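Alcohol oxidase (Myceliophthora thermophila, PDB 6F74) is a VAO-type flavoprotein oxidase that binds FAD and probably uses molecular oxygen to oxidise an organic substrate, perhaps an alcohol. Local coordinates at residues 210-213 and 214-218; 414-417 and 418-421. All coordinates share one frame; numbering follows the deposited sequence.

Contact 1 of 2, residues 210-213 and 214-218; sequences YQWR and DVYTV
The phenol ring of Y216 has the backbone oxygen of W212 over one face, with Y216 CG and W212 O 3.2 Å apart; W212 CB sits above the same ring, displaced toward the rim. W416 and Y419 also meet Y216 in edge-to-face pairs. The W212 indole takes Y216 and V215 obliquely: W212 CE3 touches Y216 CE1, and the six-membered ring of W212 meets the Y216 ring with planes 34° apart and centroids 5.7 Å apart. V215 runs alongside W212, its CG1 3.7 Å from W212 CZ3. At Y210, the edge of the ring has D214 OD2 in its plane, while Y210 CD1 packs on D214 CB at 3.6 Å.

The carboxylate of D214 binds at the helix start. With chi1 at -51°, its CG lies beside its own backbone N and the group turns back to Q211, where Q211 N donates over 2.9 Å to the anti lone pair of D214 OD2. Q211 is the N-cap, so this is the N3-to-N-cap half of a capping box. The Q211 side-chain amide binds elsewhere, NE2 donating to S233 O. One turn on, T217 N and T217 OG1 both reach R213 O, each at 3.3 Å and from opposite faces of the carbonyl plane, while Y216 N donates to W212 O at 2.8 Å.

The chemistry implied is that of a helix N-terminus held by an acid: a negative D214 would be favoured by the amide ends there, with R179 adding a long, weak ion pair. The hydroxyls of Y210 and Y216 are satisfied by G181 and G229, so both phenols can combine apolar ring contacts with an anchored polar end.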
ATOM      1  N   TYR A 210      -0.861   2.592 -15.139  1.00 20.97           N
ATOM      2  CA  TYR A 210       0.521   2.201 -15.159  1.00 21.08           C
ATOM      3  C   TYR A 210       1.004   1.843 -13.745  1.00 20.58           C
ATOM      4  O   TYR A 210       0.362   2.176 -12.739  1.00 20.23           O
ATOM      5  CB  TYR A 210       1.363   3.305 -15.797  1.00 21.74           C
ATOM      6  CG  TYR A 210       1.209   3.381 -17.289  1.00 22.35           C
ATOM      7  CD1 TYR A 210       1.981   2.566 -18.129  1.00 22.65           C
ATOM      8  CD2 TYR A 210       0.295   4.256 -17.880  1.00 22.70           C
ATOM      9  CE1 TYR A 210       1.856   2.612 -19.495  1.00 23.27           C
ATOM     10  CE2 TYR A 210       0.165   4.323 -19.262  1.00 23.32           C
ATOM     11  CZ  TYR A 210       0.945   3.490 -20.067  1.00 23.60           C
ATOM     12  OH  TYR A 210       0.834   3.547 -21.448  1.00 24.30           O
ATOM     13  N   GLN A 211       2.113   1.130 -13.706  1.00 20.59           N
ATOM     14  CA  GLN A 211       2.826   0.826 -12.462  1.00 20.25           C
ATOM     15  C   GLN A 211       3.929   1.862 -12.304  1.00 20.59           C
ATOM     16  O   GLN A 211       4.228   2.604 -13.253  1.00 21.13           O
ATOM     17  CB  GLN A 211       3.367  -0.585 -12.506  1.00 20.13           C
ATOM     18  CG  GLN A 211       2.260  -1.626 -12.530  1.00 19.80           C
ATOM     19  CD  GLN A 211       2.779  -2.995 -12.950  1.00 19.89           C
ATOM     20  OE1 GLN A 211       2.961  -3.239 -14.134  1.00 20.29           O
ATOM     21  NE2 GLN A 211       2.989  -3.898 -11.987  1.00 19.57           N
ATOM     22  N   TRP A 212       4.487   1.963 -11.098  1.00 20.33           N
ATOM     23  CA  TRP A 212       5.596   2.899 -10.863  1.00 20.65           C
ATOM     24  C   TRP A 212       6.804   2.646 -11.769  1.00 21.13           C
ATOM     25  O   TRP A 212       7.450   3.614 -12.235  1.00 21.66           O
ATOM     26  CB  TRP A 212       6.010   2.946  -9.393  1.00 20.30           C
ATOM     27  CG  TRP A 212       5.056   3.792  -8.653  1.00 20.13           C
ATOM     28  CD1 TRP A 212       4.177   3.395  -7.715  1.00 19.68           C
ATOM     29  CD2 TRP A 212       4.843   5.193  -8.855  1.00 20.52           C
ATOM     30  NE1 TRP A 212       3.416   4.471  -7.299  1.00 19.75           N
ATOM     31  CE2 TRP A 212       3.805   5.584  -7.994  1.00 20.27           C
ATOM     32  CE3 TRP A 212       5.429   6.151  -9.684  1.00 21.12           C
ATOM     33  CZ2 TRP A 212       3.343   6.892  -7.924  1.00 20.60           C
ATOM     34  CZ3 TRP A 212       4.969   7.462  -9.609  1.00 21.46           C
ATOM     35  CH2 TRP A 212       3.934   7.817  -8.742  1.00 21.19           C
ATOM     36  N   ARG A 213       7.069   1.379 -12.064  1.00 21.04           N
ATOM     37  CA  ARG A 213       8.168   1.041 -12.960  1.00 21.56           C
ATOM     38  C   ARG A 213       8.068   1.846 -14.267  1.00 22.20           C
ATOM     39  O   ARG A 213       9.041   2.415 -14.716  1.00 22.76           O
ATOM     40  CB  ARG A 213       8.177  -0.445 -13.269  1.00 21.46           C
ATOM     41  CG  ARG A 213       9.499  -0.875 -13.873  1.00 21.99           C
ATOM     42  CD  ARG A 213       9.537  -2.418 -13.950  1.00 21.88           C
ATOM     43  NE  ARG A 213       9.825  -3.027 -12.631  1.00 21.41           N
ATOM     44  CZ  ARG A 213      11.016  -2.982 -12.041  1.00 21.54           C
ATOM     45  NH1 ARG A 213      12.066  -2.409 -12.669  1.00 22.12           N
ATOM     46  NH2 ARG A 213      11.192  -3.550 -10.839  1.00 21.14           N
ATOM     47  N   ASP A 214       6.874   1.927 -14.822  1.00 22.15           N
ATOM     48  CA  ASP A 214       6.647   2.555 -16.135  1.00 22.80           C
ATOM     49  C   ASP A 214       6.858   4.062 -16.045  1.00 23.18           C
ATOM     50  O   ASP A 214       7.440   4.676 -16.936  1.00 23.91           O
ATOM     51  CB  ASP A 214       5.218   2.253 -16.614  1.00 22.60           C
ATOM     52  CG  ASP A 214       4.871   0.765 -16.557  1.00 22.18           C
ATOM     53  OD1 ASP A 214       5.531  -0.024 -17.242  1.00 22.50           O
ATOM     54  OD2 ASP A 214       3.940   0.355 -15.813  1.00 21.59           O
ATOM     55  N   VAL A 215       6.391   4.644 -14.943  1.00 22.76           N
ATOM     56  CA  VAL A 215       6.484   6.078 -14.696  1.00 23.10           C
ATOM     57  C   VAL A 215       7.943   6.479 -14.491  1.00 23.48           C
ATOM     58  O   VAL A 215       8.424   7.497 -15.046  1.00 24.18           O
ATOM     59  CB  VAL A 215       5.611   6.488 -13.487  1.00 22.56           C
ATOM     60  CG1 VAL A 215       5.728   7.983 -13.166  1.00 22.98           C
ATOM     61  CG2 VAL A 215       4.163   6.163 -13.773  1.00 22.30           C
ATOM     62  N   TYR A 216       8.654   5.651 -13.746  1.00 23.07           N
ATOM     63  CA  TYR A 216      10.062   5.889 -13.458  1.00 23.37           C
ATOM     64  C   TYR A 216      10.968   5.936 -14.694  1.00 24.18           C
ATOM     65  O   TYR A 216      11.915   6.706 -14.750  1.00 24.71           O
ATOM     66  CB  TYR A 216      10.561   4.800 -12.494  1.00 22.80           C
ATOM     67  CG  TYR A 216      10.117   4.918 -11.038  1.00 22.17           C
ATOM     68  CD1 TYR A 216       9.528   6.081 -10.511  1.00 22.16           C
ATOM     69  CD2 TYR A 216      10.369   3.869 -10.165  1.00 21.66           C
ATOM     70  CE1 TYR A 216       9.177   6.176  -9.179  1.00 21.67           C
ATOM     71  CE2 TYR A 216      10.026   3.953  -8.829  1.00 21.17           C
ATOM     72  CZ  TYR A 216       9.439   5.094  -8.331  1.00 21.17           C
ATOM     73  OH  TYR A 216       9.142   5.150  -6.989  1.00 20.75           O
ATOM     74  N   THR A 217      10.688   5.084 -15.670  1.00 24.31           N
ATOM     75  CA  THR A 217      11.455   5.074 -16.928  1.00 25.16           C
ATOM     76  C   THR A 217      11.384   6.427 -17.664  1.00 25.93           C
ATOM     77  O   THR A 217      12.373   6.911 -18.193  1.00 26.69           O
ATOM     78  CB  THR A 217      10.921   3.931 -17.823  1.00 25.15           C
ATOM     79  OG1 THR A 217      11.178   2.690 -17.172  1.00 24.59           O
ATOM     80  CG2 THR A 217      11.551   3.929 -19.231  1.00 26.12           C
ATOM     81  N   VAL A 218      10.203   7.036 -17.675  1.00 25.78           N
ATOM     82  CA  VAL A 218      10.006   8.348 -18.315  1.00 26.55           C
ATOM     83  C   VAL A 218      10.618   9.480 -17.494  1.00 26.73           C
ATOM     84  O   VAL A 218      11.223  10.411 -18.051  1.00 27.60           O
ATOM     85  CB  VAL A 218       8.512   8.597 -18.610  1.00 26.38           C
ATOM     86  CG1 VAL A 218       8.281  10.005 -19.149  1.00 27.20           C
ATOM     87  CG2 VAL A 218       8.021   7.573 -19.636  1.00 26.42           C
TER

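Contact 2 of 2, residues 414-417 and 418-421; sequences DYWS and FYWA
Ring contacts dominate, and Y415 and F418 make the first: the edge of F418 points to the face of Y415 in an offset edge-to-face pair, planes 62° apart, with Y415 CE1 and F418 CE2 at 3.7 Å. W416 repeats the geometry on Y419, its six-membered edge toward the phenol face at 68°. In the other two pairs the side chains run side by side: Y415 and Y419 are near parallel but slid apart so that they barely overlap, Y415 OH lying 3.7 Å from Y419 CD1, and W416 meets W420 obliquely, W416 CE3 within 3.9 Å of W420 NE1. Between sequence neighbours, Y415 CD2 stands 3.7 Å above the centre of the W416 ring. With chi1 at 147°, away from a staggered value, F418 also brings its ring edge near Y415 O. Replacing Y415 by alanine removes the ring, and the F418 edge is then likely to lose its aromatic face and the W416 indole the cover on one face.

The hydrogen bonds are those of a capped helix. D414, the N-cap, accepts from W416 N through OD2 at 2.9 Å, while OD1 takes S417 N and S417 OG, each at 3.1 Å and from the same face of the carboxylate. Beyond this cap, Y419 N donates to Y415 O at 2.7 Å.

Helix 415-422 follows strand 403-412, whose Y412 touches S417, F418 and A421, and W376 of strand 370-378 meets F418 edge-to-face. On helix 212-221, A219 and Q220 pack on W416, while W416 NE1 donates to V224 O of strand 224-225 and Y419 OH to G229 O.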
ATOM      1  N   ASP A 414      23.170  11.235  -8.496  1.00 27.16           N
ATOM      2  CA  ASP A 414      21.797  11.674  -8.835  1.00 26.98           C
ATOM      3  C   ASP A 414      20.775  10.825  -8.122  1.00 26.00           C
ATOM      4  O   ASP A 414      21.126   9.856  -7.432  1.00 25.50           O
ATOM      5  CB  ASP A 414      21.528  11.691 -10.380  1.00 27.59           C
ATOM      6  CG  ASP A 414      20.981  10.371 -10.915  1.00 27.13           C
ATOM      7  OD1 ASP A 414      21.693   9.359 -10.824  1.00 27.00           O
ATOM      8  OD2 ASP A 414      19.843  10.342 -11.433  1.00 26.96           O
ATOM      9  N   TYR A 415      19.507  11.179  -8.260  1.00 25.77           N
ATOM     10  CA  TYR A 415      18.462  10.441  -7.603  1.00 24.91           C
ATOM     11  C   TYR A 415      18.361   8.976  -8.082  1.00 24.55           C
ATOM     12  O   TYR A 415      18.171   8.048  -7.280  1.00 23.90           O
ATOM     13  CB  TYR A 415      17.113  11.137  -7.805  1.00 24.86           C
ATOM     14  CG  TYR A 415      16.006  10.409  -7.099  1.00 24.02           C
ATOM     15  CD1 TYR A 415      15.886  10.490  -5.708  1.00 23.57           C
ATOM     16  CD2 TYR A 415      15.104   9.612  -7.795  1.00 23.73           C
ATOM     17  CE1 TYR A 415      14.875   9.842  -5.032  1.00 22.89           C
ATOM     18  CE2 TYR A 415      14.093   8.930  -7.133  1.00 23.01           C
ATOM     19  CZ  TYR A 415      13.984   9.042  -5.745  1.00 22.60           C
ATOM     20  OH  TYR A 415      12.988   8.397  -5.059  1.00 21.98           O
ATOM     21  N   TRP A 416      18.437   8.775  -9.392  1.00 25.02           N
ATOM     22  CA  TRP A 416      18.113   7.473  -9.956  1.00 24.74           C
ATOM     23  C   TRP A 416      19.146   6.403  -9.728  1.00 24.69           C
ATOM     24  O   TRP A 416      18.756   5.254  -9.490  1.00 24.17           O
ATOM     25  CB  TRP A 416      17.762   7.578 -11.426  1.00 25.29           C
ATOM     26  CG  TRP A 416      16.511   8.361 -11.590  1.00 25.20           C
ATOM     27  CD1 TRP A 416      16.399   9.618 -12.100  1.00 25.84           C
ATOM     28  CD2 TRP A 416      15.209   7.978 -11.165  1.00 24.49           C
ATOM     29  NE1 TRP A 416      15.098  10.035 -12.030  1.00 25.57           N
ATOM     30  CE2 TRP A 416      14.345   9.042 -11.467  1.00 24.73           C
ATOM     31  CE3 TRP A 416      14.685   6.834 -10.544  1.00 23.73           C
ATOM     32  CZ2 TRP A 416      12.988   9.001 -11.177  1.00 24.22           C
ATOM     33  CZ3 TRP A 416      13.334   6.797 -10.255  1.00 23.22           C
ATOM     34  CH2 TRP A 416      12.501   7.876 -10.565  1.00 23.46           C
ATOM     35  N   SER A 417      20.432   6.745  -9.778  1.00 25.26           N
ATOM     36  CA  SER A 417      21.472   5.761  -9.425  1.00 25.24           C
ATOM     37  C   SER A 417      21.312   5.371  -7.942  1.00 24.49           C
ATOM     38  O   SER A 417      21.475   4.197  -7.578  1.00 24.17           O
ATOM     39  CB  SER A 417      22.877   6.303  -9.710  1.00 26.04           C
ATOM     40  OG  SER A 417      23.183   7.438  -8.889  1.00 26.10           O
ATOM     41  N   PHE A 418      20.966   6.357  -7.111  1.00 24.28           N
ATOM     42  CA  PHE A 418      20.651   6.136  -5.705  1.00 23.63           C
ATOM     43  C   PHE A 418      19.435   5.222  -5.567  1.00 22.98           C
ATOM     44  O   PHE A 418      19.459   4.264  -4.786  1.00 22.56           O
ATOM     45  CB  PHE A 418      20.414   7.468  -4.941  1.00 23.65           C
ATOM     46  CG  PHE A 418      19.389   7.347  -3.843  1.00 22.97           C
ATOM     47  CD1 PHE A 418      19.693   6.674  -2.668  1.00 22.57           C
ATOM     48  CD2 PHE A 418      18.091   7.835  -4.015  1.00 22.78           C
ATOM     49  CE1 PHE A 418      18.723   6.502  -1.670  1.00 22.02           C
ATOM     50  CE2 PHE A 418      17.125   7.668  -3.032  1.00 22.22           C
ATOM     51  CZ  PHE A 418      17.439   7.011  -1.853  1.00 21.85           C
ATOM     52  N   TYR A 419      18.373   5.544  -6.299  1.00 22.96           N
ATOM     53  CA  TYR A 419      17.100   4.868  -6.131  1.00 22.37           C
ATOM     54  C   TYR A 419      17.278   3.389  -6.376  1.00 22.21           C
ATOM     55  O   TYR A 419      16.845   2.553  -5.581  1.00 21.70           O
ATOM     56  CB  TYR A 419      16.008   5.415  -7.064  1.00 22.47           C
ATOM     57  CG  TYR A 419      14.715   4.660  -6.911  1.00 21.90           C
ATOM     58  CD1 TYR A 419      13.843   4.934  -5.851  1.00 21.43           C
ATOM     59  CD2 TYR A 419      14.412   3.603  -7.741  1.00 21.85           C
ATOM     60  CE1 TYR A 419      12.669   4.204  -5.677  1.00 20.94           C
ATOM     61  CE2 TYR A 419      13.251   2.866  -7.580  1.00 21.35           C
ATOM     62  CZ  TYR A 419      12.381   3.169  -6.544  1.00 20.89           C
ATOM     63  OH  TYR A 419      11.230   2.395  -6.367  1.00 20.44           O
ATOM     64  N   TRP A 420      17.888   3.073  -7.504  1.00 22.71           N
ATOM     65  CA  TRP A 420      18.011   1.679  -7.919  1.00 22.67           C
ATOM     66  C   TRP A 420      19.005   0.888  -7.073  1.00 22.62           C
ATOM     67  O   TRP A 420      18.867  -0.332  -6.939  1.00 22.42           O
ATOM     68  CB  TRP A 420      18.344   1.596  -9.402  1.00 23.31           C
ATOM     69  CG  TRP A 420      17.174   2.102 -10.273  1.00 23.33           C
ATOM     70  CD1 TRP A 420      17.147   3.217 -11.076  1.00 23.84           C
ATOM     71  CD2 TRP A 420      15.884   1.512 -10.380  1.00 22.85           C
ATOM     72  NE1 TRP A 420      15.915   3.346 -11.675  1.00 23.70           N
ATOM     73  CE2 TRP A 420      15.132   2.295 -11.285  1.00 23.09           C
ATOM     74  CE3 TRP A 420      15.291   0.361  -9.818  1.00 22.30           C
ATOM     75  CZ2 TRP A 420      13.816   1.982 -11.629  1.00 22.76           C
ATOM     76  CZ3 TRP A 420      13.991   0.047 -10.158  1.00 21.98           C
ATOM     77  CH2 TRP A 420      13.264   0.849 -11.067  1.00 22.20           C
ATOM     78  N   ALA A 421      19.993   1.573  -6.511  1.00 22.86           N
ATOM     79  CA  ALA A 421      20.965   0.942  -5.640  1.00 22.85           C
ATOM     80  C   ALA A 421      20.389   0.652  -4.252  1.00 22.21           C
ATOM     81  O   ALA A 421      20.619  -0.394  -3.725  1.00 22.07           O
ATOM     82  CB  ALA A 421      22.200   1.819  -5.531  1.00 23.35           C
TER

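Overall arrangement
Contact 1 comes first along the chain, opening helix 212-221 inside the FAD-binding region; contact 2 opens helix 415-422, just after strand 403-412 at the edge of the seven-stranded antiparallel sheet. Their centres are 15 Å apart, yet their side chains meet: Y216 CE2 is 3.2 Å from Y419 OH, and Y216 CD1 is 3.5 Å from W416 CH2. Both tyrosine hydroxyls bond to G229 O, next to G230 of the FAD site. The side chains of Q211 and of Y419 each lie about 7 Å from the bound FAD. The two helix starts thus join the FAD-binding part to the part built on the seven-stranded antiparallel sheet, beside the flavin nucleotide.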